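Local coordinates for protein Pcdhgb2 (Mus musculus, PDB 5SZR), which probably mediates calcium-dependent cell adhesion and may help establish specific neuronal connections, this chain being its extracellular cadherin domains 3 to 6, at residues V12-R15 with G21-V24; G62-K67 with Y78-E83; S265-V270 with E286-F291. All coordinates share one frame; numbering follows the deposited sequence. Where two conformers were deposited one is given.

Interaction 1. Residues V12-R15 with G21-V24; sequences VTLR and GFSV. With MAN (alpha-D-mannopyranose), chain S.
Val24 meets both Val12 and Leu14, and these methyl-to-methyl touches make up most of the contact. No hydrogen bond joins the two segments, whose closest CA atoms, those of Val12 and Val24, are 7.4 Å apart. Val24 CG2 approaches Leu14 CD1 to 3.7 Å, and Val24 CG1 lies 3.9 Å from Val12 CG2; each of these pairs of side chains crosses at about a right angle. One branched residue can serve two partners because its methyls diverge: with CG1 anti to the backbone N (chi1 168°), CG2 falls beside that N, on the Leu14 side.

The aromatic part of the contact is smaller. The other Leu14 methyl, CD2, comes to 4.0 Å from Phe22 CE2, approaching the ring obliquely, while the leucine and the ring run alongside each other in opposite senses. Leucine suits its place because its fork puts one methyl on the buried valine and the other on the more exposed ring.

The covalent link to sugar lies on the far side of the strand. The CB of Ser23 points away from residues 12-15, and its OG is bonded to C1 of an alpha-mannose at 1.4 Å, so here the sugar stands outside the apolar layer. Strands 9-15 and 23-26 belong to different sheets, and the arrangement is that of a cadherin repeat: a Greek-key beta sandwich closed by apolar side chains.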
# COMPACT_ATOMS: atom_id res chain seq x y z
N VAL A 12 -27.63 -49.90 42.26
CA VAL A 12 -27.76 -48.47 42.47
C VAL A 12 -26.99 -47.73 41.38
O VAL A 12 -26.03 -48.26 40.82
CB VAL A 12 -27.26 -48.03 43.87
CG1 VAL A 12 -28.07 -48.71 44.96
CG2 VAL A 12 -25.78 -48.33 44.03
N THR A 13 -27.43 -46.51 41.08
CA THR A 13 -26.74 -45.63 40.14
C THR A 13 -26.28 -44.37 40.87
O THR A 13 -26.98 -43.86 41.74
CB THR A 13 -27.62 -45.24 38.95
OG1 THR A 13 -28.64 -44.33 39.39
CG2 THR A 13 -28.26 -46.46 38.32
N LEU A 14 -25.10 -43.88 40.50
CA LEU A 14 -24.55 -42.67 41.08
C LEU A 14 -24.09 -41.73 39.98
O LEU A 14 -23.46 -42.15 39.00
CB LEU A 14 -23.36 -42.97 42.01
CG LEU A 14 -23.56 -43.94 43.18
CD1 LEU A 14 -22.27 -44.08 43.97
CD2 LEU A 14 -24.70 -43.48 44.07
N ARG A 15 -24.41 -40.44 40.13
CA ARG A 15 -23.84 -39.43 39.26
C ARG A 15 -22.37 -39.24 39.61
O ARG A 15 -21.99 -39.24 40.78
CB ARG A 15 -24.60 -38.11 39.40
CG ARG A 15 -26.04 -38.16 38.88
CD ARG A 15 -26.81 -36.91 39.26
NE ARG A 15 -28.05 -36.77 38.51
CZ ARG A 15 -29.23 -37.23 38.91
NH1 ARG A 15 -30.30 -37.05 38.16
NH2 ARG A 15 -29.34 -37.87 40.07
N GLY A 21 -18.43 -39.07 50.77
CA GLY A 21 -19.37 -39.25 51.86
C GLY A 21 -20.81 -39.40 51.43
O GLY A 21 -21.69 -39.45 52.29
N PHE A 22 -21.07 -39.47 50.13
CA PHE A 22 -22.43 -39.64 49.64
C PHE A 22 -22.97 -41.00 50.06
O PHE A 22 -22.24 -41.99 50.09
CB PHE A 22 -22.47 -39.49 48.12
CG PHE A 22 -23.85 -39.40 47.55
CD1 PHE A 22 -24.58 -38.22 47.64
CD2 PHE A 22 -24.43 -40.48 46.90
CE1 PHE A 22 -25.85 -38.12 47.11
CE2 PHE A 22 -25.70 -40.39 46.36
CZ PHE A 22 -26.41 -39.21 46.47
N SER A 23 -24.26 -41.04 50.38
CA SER A 23 -24.91 -42.28 50.81
C SER A 23 -25.21 -43.15 49.60
O SER A 23 -26.00 -42.77 48.73
CB SER A 23 -26.19 -41.95 51.58
OG SER A 23 -26.89 -43.13 51.94
N VAL A 24 -24.59 -44.33 49.54
CA VAL A 24 -24.76 -45.24 48.41
C VAL A 24 -25.90 -46.20 48.68
O VAL A 24 -26.89 -46.25 47.93
CB VAL A 24 -23.47 -46.01 48.11
CG1 VAL A 24 -23.75 -47.14 47.12
CG2 VAL A 24 -22.40 -45.08 47.56
C1 MAN S . -28.04 -42.76 52.72
C2 MAN S . -28.08 -44.16 53.35
C3 MAN S . -28.40 -45.22 52.28
C4 MAN S . -29.65 -44.83 51.45
C5 MAN S . -29.43 -43.43 50.85
C6 MAN S . -30.63 -42.93 50.07
O2 MAN S . -29.12 -44.26 54.34
O3 MAN S . -28.57 -46.52 52.84
O4 MAN S . -29.85 -45.76 50.41
O5 MAN S . -29.18 -42.48 51.92
O6 MAN S . -31.02 -43.95 49.15

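Interaction 2. Residues G62-K67 with Y78-E83; sequences GEITTK and YTLNVE
Ile64 faces Leu80 and Val82 across the interior, and from residues 62-67 it is the side chain that makes the crossing. The approach to it begins at Gly62, whose positive phi of 79° suits glycine as the chain turns into strand 63-66. After Glu63 comes Ile64, its CB directed toward residues 78-83 and its side chain buried.

Both branches of the isoleucine are used. CG2, anti to the backbone N, lies 3.9 Å from Leu80 CD2, and the two side chains reach toward each other, tip to tip. Two long side chains meeting in this way fill the 9.9 Å between the CA atoms of Ile64 and Leu80. The same leucine methyl is 4.1 Å from Ile64 CD1, so it sits against both branches. CD1 also extends toward the next inward-facing residue of the opposite strand, where Val82 CG2 is 4.2 Å away. These are van der Waals contacts between buried aliphatic groups.

Two residues on, Thr66 is also buried; its OG1 accepts a hydrogen bond from Phe22 N. Strand 63-66 is the middle strand of its sheet, between 23-26 and 55-57; strand 77-85 lies in the facing sheet between 91-101 and 41-44. Ile96, Leu57 and Val24 also pack on Ile64, while Phe44 and Val98 pack on Leu80.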
# COMPACT_ATOMS: atom_id res chain seq x y z
N GLY A 62 -23.17 -51.70 58.14
CA GLY A 62 -23.44 -52.11 56.78
C GLY A 62 -23.82 -50.99 55.84
O GLY A 62 -24.23 -51.26 54.71
N GLU A 63 -23.72 -49.74 56.29
CA GLU A 63 -23.89 -48.60 55.40
C GLU A 63 -22.68 -48.47 54.48
O GLU A 63 -21.54 -48.69 54.90
CB GLU A 63 -24.08 -47.31 56.19
CG GLU A 63 -25.35 -47.26 57.03
CD GLU A 63 -25.55 -45.91 57.69
OE1 GLU A 63 -25.64 -44.89 56.96
OE2 GLU A 63 -25.61 -45.85 58.94
N ILE A 64 -22.93 -48.10 53.23
CA ILE A 64 -21.89 -47.95 52.23
C ILE A 64 -21.92 -46.51 51.73
O ILE A 64 -22.97 -46.03 51.26
CB ILE A 64 -22.06 -48.93 51.06
CG1 ILE A 64 -22.02 -50.36 51.57
CG2 ILE A 64 -21.00 -48.69 50.00
CD1 ILE A 64 -22.24 -51.37 50.49
N THR A 65 -20.79 -45.82 51.83
CA THR A 65 -20.66 -44.46 51.35
C THR A 65 -19.39 -44.35 50.52
O THR A 65 -18.44 -45.11 50.70
CB THR A 65 -20.61 -43.45 52.50
OG1 THR A 65 -19.53 -43.79 53.39
CG2 THR A 65 -21.92 -43.44 53.27
N THR A 66 -19.38 -43.38 49.61
CA THR A 66 -18.15 -43.05 48.91
C THR A 66 -17.21 -42.33 49.86
O THR A 66 -17.64 -41.64 50.79
CB THR A 66 -18.44 -42.17 47.69
OG1 THR A 66 -18.92 -40.88 48.11
CG2 THR A 66 -19.48 -42.82 46.78
N LYS A 67 -15.91 -42.52 49.65
CA LYS A 67 -14.90 -41.81 50.42
C LYS A 67 -13.92 -41.05 49.53
O LYS A 67 -12.95 -40.49 50.04
CB LYS A 67 -14.15 -42.77 51.35
CG LYS A 67 -13.31 -43.82 50.65
CD LYS A 67 -12.62 -44.72 51.67
CE LYS A 67 -11.59 -45.62 51.01
NZ LYS A 67 -11.03 -46.63 51.95
N TYR A 78 -18.93 -50.25 39.33
CA TYR A 78 -18.24 -50.92 40.42
C TYR A 78 -19.06 -52.12 40.89
O TYR A 78 -20.29 -52.05 40.99
CB TYR A 78 -18.00 -49.98 41.61
CG TYR A 78 -17.12 -48.79 41.30
CD1 TYR A 78 -15.74 -48.88 41.42
CD2 TYR A 78 -17.68 -47.57 40.93
CE1 TYR A 78 -14.93 -47.78 41.14
CE2 TYR A 78 -16.89 -46.47 40.66
CZ TYR A 78 -15.51 -46.58 40.77
OH TYR A 78 -14.72 -45.49 40.51
N THR A 79 -18.36 -53.22 41.19
CA THR A 79 -18.96 -54.43 41.71
C THR A 79 -18.53 -54.60 43.16
O THR A 79 -17.34 -54.74 43.45
CB THR A 79 -18.56 -55.65 40.88
OG1 THR A 79 -19.25 -55.63 39.63
CG2 THR A 79 -18.91 -56.94 41.61
N LEU A 80 -19.50 -54.57 44.07
CA LEU A 80 -19.25 -54.65 45.50
C LEU A 80 -19.83 -55.95 46.05
O LEU A 80 -21.04 -56.18 45.95
CB LEU A 80 -19.85 -53.45 46.23
CG LEU A 80 -19.10 -52.11 46.22
CD1 LEU A 80 -19.04 -51.50 44.83
CD2 LEU A 80 -19.72 -51.13 47.21
N ASN A 81 -18.97 -56.79 46.60
CA ASN A 81 -19.39 -58.01 47.28
C ASN A 81 -19.20 -57.81 48.77
O ASN A 81 -18.10 -57.47 49.22
CB ASN A 81 -18.59 -59.22 46.79
CG ASN A 81 -18.64 -59.37 45.28
OD1 ASN A 81 -19.71 -59.34 44.68
ND2 ASN A 81 -17.47 -59.54 44.67
N VAL A 82 -20.27 -58.00 49.54
CA VAL A 82 -20.26 -57.80 50.98
C VAL A 82 -20.49 -59.14 51.66
O VAL A 82 -21.36 -59.92 51.25
CB VAL A 82 -21.31 -56.77 51.42
CG1 VAL A 82 -21.39 -56.68 52.94
CG2 VAL A 82 -20.98 -55.40 50.83
N GLU A 83 -19.72 -59.40 52.71
CA GLU A 83 -19.82 -60.63 53.49
C GLU A 83 -20.31 -60.28 54.89
O GLU A 83 -19.69 -59.45 55.57
CB GLU A 83 -18.47 -61.34 53.55
CG GLU A 83 -18.50 -62.63 54.34
CD GLU A 83 -17.13 -63.02 54.84
OE1 GLU A 83 -16.31 -62.11 55.10
OE2 GLU A 83 -16.87 -64.24 54.98

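Interaction 3. Residues S265-V270 with E286-F291; sequences SSFVSV and EQLRSF. With CA (calcium ion), chain Q; CA (calcium ion), chain P.
The backbones of residues 265-270 and 286-291 stay well apart, with 9.7 Å between the CA atoms of Phe267 and Phe291 and no hydrogen bond between the segments. Phe267 turns its edge to the face of Phe291 in a T-shaped stack, centroids 6.0 Å apart and planes at 70°. The Phe291 ring is approached at its own edge by Val268, whose CG1 lies 3.7 Å from CZ, near the ring plane. A large flat residue suits this place, offering its face to one neighbour and its edge to the next. Phe291 CG lies between the backbone N and the carbonyl carbon (chi1 58°), a setting that carries the ring toward strand 268-270. Leu288 adds an aliphatic flank, its CD2 reaching Phe267 CE1 at 4.1 Å.

Glu286 serves calcium instead: its OE1 is 2.3 Å from one ion, which also has two waters, Glu226, Asp284 and Asp320, and 2.8 Å from a second, which OE2 binds at 2.4 Å together with Asp317, the Arg318 carbonyl and Asp360 of the next repeat. Strand 268-270 edges its sheet beside 276-279, whereas strand 290-299 lies between 306-316 and 250-257 in the opposing sheet.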
# COMPACT_ATOMS: atom_id res chain seq x y z
N SER A 265 19.30 9.98 -26.69
CA SER A 265 20.24 9.97 -25.57
C SER A 265 21.03 11.27 -25.49
O SER A 265 21.47 11.66 -24.40
CB SER A 265 21.18 8.77 -25.70
OG SER A 265 22.11 8.73 -24.63
N SER A 266 21.21 11.95 -26.62
CA SER A 266 21.96 13.20 -26.63
C SER A 266 21.17 14.37 -26.05
O SER A 266 21.75 15.44 -25.83
CB SER A 266 22.38 13.53 -28.06
OG SER A 266 23.11 14.74 -28.11
N PHE A 267 19.87 14.20 -25.79
CA PHE A 267 19.04 15.27 -25.24
C PHE A 267 18.73 15.06 -23.77
O PHE A 267 19.03 15.92 -22.93
CB PHE A 267 17.74 15.40 -26.04
CG PHE A 267 17.88 16.19 -27.31
CD1 PHE A 267 17.33 17.45 -27.41
CD2 PHE A 267 18.57 15.67 -28.39
CE1 PHE A 267 17.47 18.19 -28.58
CE2 PHE A 267 18.71 16.40 -29.56
CZ PHE A 267 18.15 17.66 -29.65
N VAL A 268 18.10 13.93 -23.43
CA VAL A 268 17.62 13.69 -22.08
C VAL A 268 17.86 12.23 -21.70
O VAL A 268 17.92 11.34 -22.55
CB VAL A 268 16.12 14.04 -21.93
CG1 VAL A 268 15.91 15.54 -22.03
CG2 VAL A 268 15.31 13.31 -22.98
N SER A 269 18.00 12.01 -20.40
CA SER A 269 18.05 10.67 -19.82
C SER A 269 17.32 10.72 -18.48
O SER A 269 17.01 11.80 -17.96
CB SER A 269 19.49 10.18 -19.62
OG SER A 269 20.13 10.94 -18.62
N VAL A 270 17.05 9.55 -17.92
CA VAL A 270 16.46 9.45 -16.60
C VAL A 270 17.26 8.45 -15.78
O VAL A 270 17.70 7.42 -16.29
CB VAL A 270 14.96 9.05 -16.67
CG1 VAL A 270 14.79 7.60 -17.11
CG2 VAL A 270 14.29 9.30 -15.33
N GLU A 286 16.42 28.74 -30.06
CA GLU A 286 16.31 29.14 -31.46
C GLU A 286 16.31 27.95 -32.41
O GLU A 286 15.81 28.08 -33.53
CB GLU A 286 17.44 30.11 -31.80
CG GLU A 286 17.19 31.56 -31.35
CD GLU A 286 17.19 31.73 -29.83
OE1 GLU A 286 18.14 31.27 -29.18
OE2 GLU A 286 16.24 32.35 -29.30
N GLN A 287 16.84 26.79 -31.99
CA GLN A 287 16.78 25.59 -32.80
C GLN A 287 15.52 24.76 -32.51
O GLN A 287 14.86 24.31 -33.44
CB GLN A 287 18.03 24.74 -32.60
CG GLN A 287 19.28 25.32 -33.25
CD GLN A 287 19.13 25.50 -34.76
OE1 GLN A 287 18.65 24.61 -35.46
NE2 GLN A 287 19.53 26.67 -35.25
N LEU A 288 15.19 24.57 -31.24
CA LEU A 288 14.05 23.75 -30.87
C LEU A 288 13.37 24.33 -29.64
O LEU A 288 14.01 24.53 -28.60
CB LEU A 288 14.48 22.30 -30.60
CG LEU A 288 13.39 21.28 -30.27
CD1 LEU A 288 12.38 21.17 -31.41
CD2 LEU A 288 14.03 19.93 -29.99
N ARG A 289 12.07 24.59 -29.76
CA ARG A 289 11.31 25.19 -28.67
C ARG A 289 10.72 24.16 -27.72
O ARG A 289 10.47 24.49 -26.55
CB ARG A 289 10.19 26.07 -29.23
CG ARG A 289 10.70 27.29 -29.99
CD ARG A 289 9.78 27.66 -31.15
NE ARG A 289 8.68 28.53 -30.74
CZ ARG A 289 8.54 29.79 -31.12
NH1 ARG A 289 9.44 30.35 -31.92
NH2 ARG A 289 7.50 30.51 -30.71
N SER A 290 10.51 22.92 -28.17
CA SER A 290 9.78 21.94 -27.38
C SER A 290 10.03 20.55 -27.95
O SER A 290 10.24 20.39 -29.15
CB SER A 290 8.29 22.26 -27.36
OG SER A 290 7.58 21.35 -26.54
N PHE A 291 9.98 19.55 -27.07
CA PHE A 291 10.01 18.16 -27.51
C PHE A 291 9.22 17.30 -26.53
O PHE A 291 9.02 17.66 -25.37
CB PHE A 291 11.44 17.63 -27.68
CG PHE A 291 12.28 17.70 -26.43
CD1 PHE A 291 12.39 16.61 -25.59
CD2 PHE A 291 12.99 18.85 -26.13
CE1 PHE A 291 13.17 16.68 -24.44
CE2 PHE A 291 13.77 18.92 -24.99
CZ PHE A 291 13.86 17.84 -24.15
CA CA Q . 17.26 33.09 -27.30
CA CA P . 20.05 30.44 -28.18
O HOH W 1 21.40 31.59 -30.07
O HOH W 2 21.80 28.92 -27.57

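Interactions 1 and 2 share one cadherin repeat and join the same two sheets; strands 23-26 and 63-66 are neighbours, and Val24 N probably hydrogen-bonds to Ile64 O at 2.9 Å. Interaction 2 is wholly buried and aliphatic. Interaction 1 is partly buried, with a more exposed aromatic side and a mannose attached outside. Interaction 3 belongs to another repeat, its nearest atoms about 82 Å from interaction 1 and about 83 Å from interaction 2. It too bridges facing sheets, but with aromatic rings at its centre, and one of its segments begins with a glutamate that binds two calcium ions between domains.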